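Aldehyde dehydrogenase 12 (Zea mays, PDB 6D97) catalyses the NAD+-dependent oxidation of L-glutamate gamma-semialdehyde to glutamate, the last step of proline catabolism in plants. Local coordinates at residues P42-N47 with A57-I62; M269-G274 with K521-C526; K348-S353 with V389-E394. One frame throughout, in Å; residues are numbered along the deposited sequence.

In the fold
The three contacts lie in different parts of the chain, and none touches another. Contact 1 comes first along the sequence, on the small four-stranded mixed sheet near the N-terminus. Contact 2 joins strand 269-273 of the five-stranded parallel, NAD-binding sheet to helix 517-524, segments 247 positions apart in sequence; its centre is about 28 Å from that of contact 1. Contact 3, formed wholly from residues between the two halves of contact 2, packs helix 345-354 on strand 388-391, outermost within this chain in the seven-stranded mixed sheet, its centre about 39 Å from both others. Contact 2 therefore returns the chain to the cofactor-binding sheet after it has passed through the seven-stranded sheet.

Contact 1: P42-N47 with A57-I62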
# COMPACT_ATOMS: atom_id res chain seq x y z
N PRO A 42 9.69 -14.82 -49.21
CA PRO A 42 8.94 -15.15 -48.00
C PRO A 42 9.85 -15.27 -46.78
O PRO A 42 11.05 -15.54 -46.88
CB PRO A 42 8.30 -16.50 -48.33
CG PRO A 42 9.24 -17.11 -49.32
CD PRO A 42 9.81 -15.98 -50.12
N ALA A 43 9.24 -15.08 -45.62
CA ALA A 43 9.89 -15.26 -44.33
C ALA A 43 9.33 -16.51 -43.66
O ALA A 43 8.26 -17.01 -44.02
CB ALA A 43 9.68 -14.04 -43.43
N GLU A 44 10.07 -17.01 -42.67
CA GLU A 44 9.61 -18.14 -41.88
C GLU A 44 9.59 -17.78 -40.41
O GLU A 44 10.39 -16.96 -39.94
CB GLU A 44 10.47 -19.39 -42.11
CG GLU A 44 11.94 -19.26 -41.77
CD GLU A 44 12.66 -20.60 -41.82
OE1 GLU A 44 13.03 -21.11 -40.74
OE2 GLU A 44 12.83 -21.14 -42.94
N VAL A 45 8.66 -18.39 -39.68
CA VAL A 45 8.51 -18.22 -38.24
C VAL A 45 8.74 -19.57 -37.59
O VAL A 45 8.11 -20.56 -37.96
CB VAL A 45 7.12 -17.67 -37.87
CG1 VAL A 45 7.02 -17.47 -36.36
CG2 VAL A 45 6.87 -16.37 -38.60
N GLN A 46 9.64 -19.60 -36.62
CA GLN A 46 10.01 -20.84 -35.95
C GLN A 46 9.49 -20.86 -34.53
O GLN A 46 9.10 -19.83 -33.96
CB GLN A 46 11.53 -21.02 -35.96
CG GLN A 46 12.14 -21.07 -37.34
CD GLN A 46 13.65 -21.22 -37.31
OE1 GLN A 46 14.38 -20.23 -37.29
NE2 GLN A 46 14.12 -22.46 -37.29
N ASN A 47 9.50 -22.05 -33.95
CA ASN A 47 9.24 -22.22 -32.54
C ASN A 47 10.55 -22.13 -31.76
O ASN A 47 11.64 -22.28 -32.31
CB ASN A 47 8.56 -23.56 -32.27
CG ASN A 47 7.37 -23.81 -33.18
OD1 ASN A 47 6.31 -23.21 -33.02
ND2 ASN A 47 7.55 -24.70 -34.16
N ALA A 57 7.15 -30.52 -38.28
CA ALA A 57 7.01 -31.50 -39.36
C ALA A 57 6.46 -30.85 -40.63
O ALA A 57 6.91 -31.17 -41.73
CB ALA A 57 6.10 -32.64 -38.91
N ASN A 58 5.52 -29.92 -40.49
CA ASN A 58 4.93 -29.28 -41.65
C ASN A 58 4.76 -27.78 -41.41
O ASN A 58 4.51 -27.34 -40.28
CB ASN A 58 3.57 -29.89 -42.01
CG ASN A 58 3.34 -29.95 -43.51
OD1 ASN A 58 3.62 -30.96 -44.15
ND2 ASN A 58 2.84 -28.86 -44.07
N TRP A 59 4.90 -27.01 -42.48
CA TRP A 59 4.73 -25.57 -42.45
C TRP A 59 3.35 -25.18 -42.97
O TRP A 59 2.77 -25.86 -43.83
CB TRP A 59 5.79 -24.87 -43.31
CG TRP A 59 7.21 -25.08 -42.88
CD1 TRP A 59 8.02 -26.14 -43.19
CD2 TRP A 59 8.01 -24.19 -42.09
NE1 TRP A 59 9.26 -25.98 -42.63
CE2 TRP A 59 9.28 -24.79 -41.95
CE3 TRP A 59 7.77 -22.96 -41.48
CZ2 TRP A 59 10.31 -24.18 -41.22
CZ3 TRP A 59 8.79 -22.36 -40.76
CH2 TRP A 59 10.04 -22.98 -40.64
N ASN A 60 2.81 -24.09 -42.43
CA ASN A 60 1.56 -23.51 -42.90
C ASN A 60 1.83 -22.11 -43.42
O ASN A 60 2.62 -21.36 -42.84
CB ASN A 60 0.51 -23.48 -41.78
N TRP A 61 1.16 -21.75 -44.51
CA TRP A 61 1.39 -20.46 -45.16
C TRP A 61 0.38 -19.43 -44.69
O TRP A 61 -0.83 -19.69 -44.67
CB TRP A 61 1.33 -20.59 -46.68
CG TRP A 61 2.57 -21.16 -47.31
CD1 TRP A 61 2.73 -22.42 -47.82
CD2 TRP A 61 3.83 -20.50 -47.49
NE1 TRP A 61 4.00 -22.58 -48.31
CE2 TRP A 61 4.70 -21.42 -48.12
CE3 TRP A 61 4.30 -19.22 -47.19
CZ2 TRP A 61 6.02 -21.09 -48.45
CZ3 TRP A 61 5.61 -18.90 -47.51
CH2 TRP A 61 6.46 -19.84 -48.14
N ILE A 62 0.88 -18.26 -44.31
CA ILE A 62 0.06 -17.08 -44.03
C ILE A 62 0.06 -16.22 -45.28
O ILE A 62 1.11 -16.01 -45.90
CB ILE A 62 0.61 -16.30 -42.82
CG1 ILE A 62 0.69 -17.20 -41.59
CG2 ILE A 62 -0.23 -15.06 -42.56
CD1 ILE A 62 -0.63 -17.83 -41.19
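W59 and W61 share a first torsion, with CG anti to the carbonyl carbon and beside the backbone N (chi1 -62° at W59), and both indoles send their six-membered rings to segment 42-47. E44 takes the crowded position between its backbone N and carbonyl carbon (chi1 60°) and then runs extended, which lays its chain obliquely across the W59 indole. The backbones stay well apart here, with 8.9 Å between E44 CA and W59 CA, and the side chains span the gap. W59 does most of the work. Its CZ3 lies 3.4 Å from V45 O and 3.7 Å from E44 CB, while CH2 lies 3.5 Å from E44 OE1; the carboxylate plane is turned 56° from the indole. Q46 CG adds a looser touch at the ring edge, 4.4 Å from W59 CH2. Farther along, P42 CB meets the edge of the W61 ring near its plane, 3.7 Å from CZ3, in a purely apolar touch. A cation-pi interaction with K73 gives W59 a basic partner, and the E44 side chain also touches K73. An alanine in place of W59 removes the ring that meets E44, V45 O and K73, and would probably loosen this surface patch. In the mixed sheet, strand 70-74 separates strands 43-49 and 60-63; A43 and V45 pair with it through backbone hydrogen bonds, and the two tryptophans reach across it, W61 resting on K70 and K73. V45 packs on I229 and E232 of helix 229-240, while strand 52-54 flanks strand 43-49 on its other side.

Contact 2: M269-G274 with K521-C526; sequences MTLFTG and KLVWSC. With NAD (nicotinamide-adenine-dinucleotide), chain E.
L271 and W524 make the tightest apolar touch: L271 CB lies 3.4 Å from W524 CZ2, the two side chains crossing at about a right angle. M269, bent at chi2 and chi3, brings its methyl to the same indole, with CE 3.9 Å from W524 CZ3, and also to the helix backbone, with CE 3.5 Å from V523 O. V523 completes the patch through CG1, which is 4.0 Å from L271 CD2 and lies over one face of its neighbour's indole. Beyond this shell, W524 NE1 is hydrogen-bonded to Q208 OE1, which satisfies the buried nitrogen and probably restrains the rotation of the ring. S525 OG donates to a lone pair of K521 O (2.7 Å) and is itself hydrogen-bonded to R186, linking S525 back to K521 and to R186. F272 on the strand and G274 just after it line the NAD pocket: F272 CE1 lies 3.2 Å from NAD O4B, and G274 CA 3.7 Å from NAD O3. Strand 269-273 runs between parallel strands 191-196 and 290-293 of the Rossmann-type sheet, and W524 rests on V192 and I194 of strand 191-196 and on A212 of helix 203-214.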
# COMPACT_ATOMS: atom_id res chain seq x y z
N MET A 269 -1.26 -21.76 -14.51
CA MET A 269 -2.01 -20.57 -14.87
C MET A 269 -1.96 -20.41 -16.38
O MET A 269 -0.93 -20.70 -17.00
CB MET A 269 -1.45 -19.32 -14.19
CG MET A 269 -2.49 -18.52 -13.40
SD MET A 269 -3.82 -17.87 -14.42
CE MET A 269 -2.91 -16.76 -15.49
N THR A 270 -3.06 -19.97 -16.97
CA THR A 270 -3.12 -19.70 -18.40
C THR A 270 -3.70 -18.31 -18.60
O THR A 270 -4.82 -18.03 -18.16
CB THR A 270 -3.96 -20.74 -19.15
OG1 THR A 270 -3.33 -22.02 -19.06
CG2 THR A 270 -4.09 -20.36 -20.62
N LEU A 271 -2.93 -17.43 -19.24
CA LEU A 271 -3.43 -16.14 -19.68
C LEU A 271 -3.98 -16.32 -21.09
O LEU A 271 -3.24 -16.70 -22.00
CB LEU A 271 -2.33 -15.08 -19.65
CG LEU A 271 -2.67 -13.60 -19.91
CD1 LEU A 271 -2.85 -13.28 -21.39
CD2 LEU A 271 -3.91 -13.20 -19.12
N PHE A 272 -5.26 -16.04 -21.27
CA PHE A 272 -5.87 -16.06 -22.59
C PHE A 272 -6.40 -14.68 -22.93
O PHE A 272 -7.14 -14.08 -22.15
CB PHE A 272 -7.00 -17.07 -22.69
CG PHE A 272 -7.70 -17.04 -24.02
CD1 PHE A 272 -7.15 -17.68 -25.11
CD2 PHE A 272 -8.88 -16.33 -24.18
CE1 PHE A 272 -7.77 -17.64 -26.34
CE2 PHE A 272 -9.51 -16.28 -25.40
CZ PHE A 272 -8.95 -16.94 -26.48
N THR A 273 -6.04 -14.20 -24.12
CA THR A 273 -6.59 -12.98 -24.68
C THR A 273 -7.11 -13.31 -26.07
O THR A 273 -6.34 -13.74 -26.94
CB THR A 273 -5.55 -11.87 -24.75
OG1 THR A 273 -4.99 -11.65 -23.45
CG2 THR A 273 -6.19 -10.59 -25.24
N GLY A 274 -8.41 -13.13 -26.28
CA GLY A 274 -9.00 -13.45 -27.58
C GLY A 274 -10.51 -13.43 -27.53
O GLY A 274 -11.11 -12.71 -26.72
N LYS A 521 1.00 -8.51 -10.83
CA LYS A 521 0.91 -9.27 -9.59
C LYS A 521 -0.38 -10.07 -9.51
O LYS A 521 -0.38 -11.22 -9.05
CB LYS A 521 1.05 -8.34 -8.38
CG LYS A 521 2.44 -7.77 -8.20
CD LYS A 521 2.51 -6.86 -6.98
CE LYS A 521 2.46 -5.39 -7.36
NZ LYS A 521 2.12 -4.51 -6.20
N LEU A 522 -1.50 -9.49 -9.95
CA LEU A 522 -2.77 -10.21 -9.92
C LEU A 522 -2.75 -11.41 -10.86
O LEU A 522 -3.18 -12.51 -10.49
CB LEU A 522 -3.92 -9.27 -10.29
CG LEU A 522 -5.21 -9.97 -10.73
CD1 LEU A 522 -5.96 -10.49 -9.51
CD2 LEU A 522 -6.08 -9.05 -11.57
N VAL A 523 -2.22 -11.22 -12.06
CA VAL A 523 -2.33 -12.25 -13.09
C VAL A 523 -1.29 -13.35 -12.89
O VAL A 523 -1.58 -14.53 -13.11
CB VAL A 523 -2.21 -11.60 -14.48
CG1 VAL A 523 -2.06 -12.66 -15.56
CG2 VAL A 523 -3.43 -10.74 -14.77
N TRP A 524 -0.08 -13.00 -12.45
CA TRP A 524 1.06 -13.90 -12.54
C TRP A 524 1.61 -14.33 -11.19
O TRP A 524 2.68 -14.94 -11.14
CB TRP A 524 2.16 -13.25 -13.37
CG TRP A 524 1.75 -13.15 -14.80
CD1 TRP A 524 1.63 -12.02 -15.55
CD2 TRP A 524 1.36 -14.24 -15.64
NE1 TRP A 524 1.21 -12.34 -16.82
CE2 TRP A 524 1.04 -13.69 -16.90
CE3 TRP A 524 1.27 -15.62 -15.46
CZ2 TRP A 524 0.62 -14.48 -17.97
CZ3 TRP A 524 0.86 -16.41 -16.51
CH2 TRP A 524 0.54 -15.83 -17.75
N SER A 525 0.90 -14.06 -10.10
CA SER A 525 1.30 -14.58 -8.80
C SER A 525 0.05 -14.82 -7.97
O SER A 525 -1.05 -14.35 -8.29
CB SER A 525 2.27 -13.64 -8.08
OG SER A 525 1.63 -12.44 -7.69
N CYS A 526 0.23 -15.57 -6.89
CA CYS A 526 -0.81 -15.82 -5.91
C CYS A 526 -0.25 -15.49 -4.53
O CYS A 526 0.96 -15.37 -4.34
CB CYS A 526 -1.29 -17.28 -5.95
SG CYS A 526 0.01 -18.51 -5.71
PA NAD E . -9.43 -16.10 -30.85
O1A NAD E . -10.21 -16.61 -29.59
O2A NAD E . -9.87 -16.50 -32.18
O5B NAD E . -8.02 -16.49 -31.05
C5B NAD E . -7.03 -15.97 -30.19
C4B NAD E . -5.91 -16.96 -29.88
O4B NAD E . -6.36 -18.11 -29.18
C3B NAD E . -5.15 -17.40 -31.09
O3B NAD E . -3.81 -17.50 -30.81
C2B NAD E . -5.74 -18.72 -31.36
O2B NAD E . -4.85 -19.52 -32.04
C1B NAD E . -6.00 -19.20 -29.98
N9A NAD E . -7.01 -20.23 -29.86
C8A NAD E . -8.20 -20.35 -30.56
N7A NAD E . -8.86 -21.43 -30.12
C5A NAD E . -8.13 -22.04 -29.10
C6A NAD E . -8.31 -23.15 -28.30
N6A NAD E . -9.49 -23.95 -28.45
N1A NAD E . -7.38 -23.48 -27.39
C2A NAD E . -6.25 -22.75 -27.22
N3A NAD E . -6.04 -21.65 -27.99
C4A NAD E . -6.94 -21.28 -28.92
O3 NAD E . -9.33 -14.66 -31.11
PN NAD E . -9.92 -13.87 -32.36
O1N NAD E . -9.72 -12.37 -31.94
O2N NAD E . -9.12 -14.12 -33.60
O5D NAD E . -11.39 -14.10 -32.60

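Contact 3: K348-S353 with V389-E394; sequences KMKKLS and VLFGGE
Helix 348-353 crosses strand 389-391 at 60°, their axes 8.7 Å apart at closest approach, and K350 CA comes within 5.9 Å of F391 CA. L390 and F391 both face A412 of strand 411-414, a classic beta bulge, and a positive phi at G392 and G393 leads the chain out of the strand. F391 carries the contact. Its CG sits in the crowded position between backbone N and carbonyl carbon (chi1 45°), and the ring lies against the helix. K350 CA stands over one face in a CH-pi contact, 4.0 Å from the ring centroid, with M349 O over the rim of that same face. The K350 chain slides past F391 in the opposite direction, CG 3.7 Å from F391 CB, before its ammonium turns off to a salt bridge with E354. M349 CB adds an apolar touch at F391 CE2, and Y321 of helix 309-321 also packs on F391. S353 OG lies 3.3 Å from F391 CD1 but donates its proton to K350 O (2.8 Å), on a lone pair in the carbonyl plane. The proton of the hydroxyl is thus used within its own helix, and the segments adhere through an aromatic ring laid on helix backbone and aliphatic carbons.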
# COMPACT_ATOMS: atom_id res chain seq x y z
N LYS A 348 -19.71 15.65 -38.67
CA LYS A 348 -18.26 15.59 -38.59
C LYS A 348 -17.76 14.15 -38.56
O LYS A 348 -16.72 13.84 -39.14
CB LYS A 348 -17.76 16.36 -37.36
CG LYS A 348 -18.08 17.84 -37.38
CD LYS A 348 -17.89 18.46 -36.00
CE LYS A 348 -18.30 19.93 -35.99
NZ LYS A 348 -17.40 20.77 -36.82
N MET A 349 -18.50 13.26 -37.89
CA MET A 349 -18.13 11.85 -37.87
C MET A 349 -18.17 11.25 -39.26
O MET A 349 -17.32 10.43 -39.63
CB MET A 349 -19.04 11.07 -36.92
CG MET A 349 -18.63 11.16 -35.45
SD MET A 349 -19.90 10.57 -34.32
CE MET A 349 -20.03 8.85 -34.81
N LYS A 350 -19.17 11.64 -40.06
CA LYS A 350 -19.25 11.18 -41.44
C LYS A 350 -18.04 11.64 -42.24
O LYS A 350 -17.38 10.84 -42.90
CB LYS A 350 -20.55 11.67 -42.07
CG LYS A 350 -20.77 11.22 -43.50
CD LYS A 350 -22.21 11.43 -43.93
CE LYS A 350 -22.43 11.02 -45.37
NZ LYS A 350 -21.57 11.80 -46.30
N LYS A 351 -17.73 12.94 -42.17
CA LYS A 351 -16.59 13.48 -42.90
C LYS A 351 -15.29 12.83 -42.45
O LYS A 351 -14.41 12.54 -43.28
CB LYS A 351 -16.52 15.00 -42.74
CG LYS A 351 -17.59 15.75 -43.52
CD LYS A 351 -17.72 17.19 -43.04
CE LYS A 351 -18.79 17.95 -43.83
NZ LYS A 351 -19.09 19.28 -43.24
N LEU A 352 -15.14 12.59 -41.15
CA LEU A 352 -13.91 11.99 -40.64
C LEU A 352 -13.75 10.55 -41.09
O LEU A 352 -12.63 10.11 -41.37
CB LEU A 352 -13.87 12.08 -39.11
CG LEU A 352 -13.62 13.47 -38.52
CD1 LEU A 352 -13.92 13.43 -37.04
CD2 LEU A 352 -12.18 13.86 -38.76
N SER A 353 -14.85 9.80 -41.20
CA SER A 353 -14.76 8.42 -41.67
C SER A 353 -14.38 8.35 -43.14
O SER A 353 -13.77 7.36 -43.58
CB SER A 353 -16.08 7.68 -41.43
OG SER A 353 -17.09 8.14 -42.32
N VAL A 389 -28.71 3.68 -42.14
CA VAL A 389 -27.26 3.82 -42.27
C VAL A 389 -26.91 5.31 -42.22
O VAL A 389 -27.41 6.11 -43.02
CB VAL A 389 -26.76 3.19 -43.57
CG1 VAL A 389 -25.24 3.34 -43.70
CG2 VAL A 389 -27.17 1.73 -43.64
N LEU A 390 -26.05 5.68 -41.27
CA LEU A 390 -25.62 7.07 -41.18
C LEU A 390 -24.49 7.37 -42.15
O LEU A 390 -24.49 8.43 -42.80
CB LEU A 390 -25.20 7.39 -39.74
CG LEU A 390 -26.31 7.33 -38.69
CD1 LEU A 390 -25.71 7.47 -37.30
CD2 LEU A 390 -27.37 8.40 -38.93
N PHE A 391 -23.52 6.47 -42.27
CA PHE A 391 -22.51 6.58 -43.32
C PHE A 391 -21.88 5.21 -43.54
O PHE A 391 -22.06 4.28 -42.75
CB PHE A 391 -21.45 7.64 -43.00
CG PHE A 391 -20.93 7.60 -41.59
CD1 PHE A 391 -19.88 6.77 -41.25
CD2 PHE A 391 -21.48 8.43 -40.62
CE1 PHE A 391 -19.39 6.75 -39.95
CE2 PHE A 391 -21.00 8.41 -39.32
CZ PHE A 391 -19.95 7.57 -38.99
N GLY A 392 -21.13 5.10 -44.64
CA GLY A 392 -20.52 3.83 -44.98
C GLY A 392 -21.55 2.83 -45.47
O GLY A 392 -22.51 3.18 -46.16
N GLY A 393 -21.36 1.57 -45.10
CA GLY A 393 -22.25 0.51 -45.52
C GLY A 393 -21.93 -0.12 -46.85
O GLY A 393 -22.73 -0.92 -47.35
N GLU A 394 -20.79 0.21 -47.45
CA GLU A 394 -20.39 -0.31 -48.74
C GLU A 394 -18.97 -0.85 -48.65
O GLU A 394 -18.18 -0.40 -47.82
CB GLU A 394 -20.47 0.77 -49.82
CG GLU A 394 -21.89 1.24 -50.11
CD GLU A 394 -21.93 2.52 -50.93
OE1 GLU A 394 -20.86 3.14 -51.11
OE2 GLU A 394 -23.03 2.89 -51.40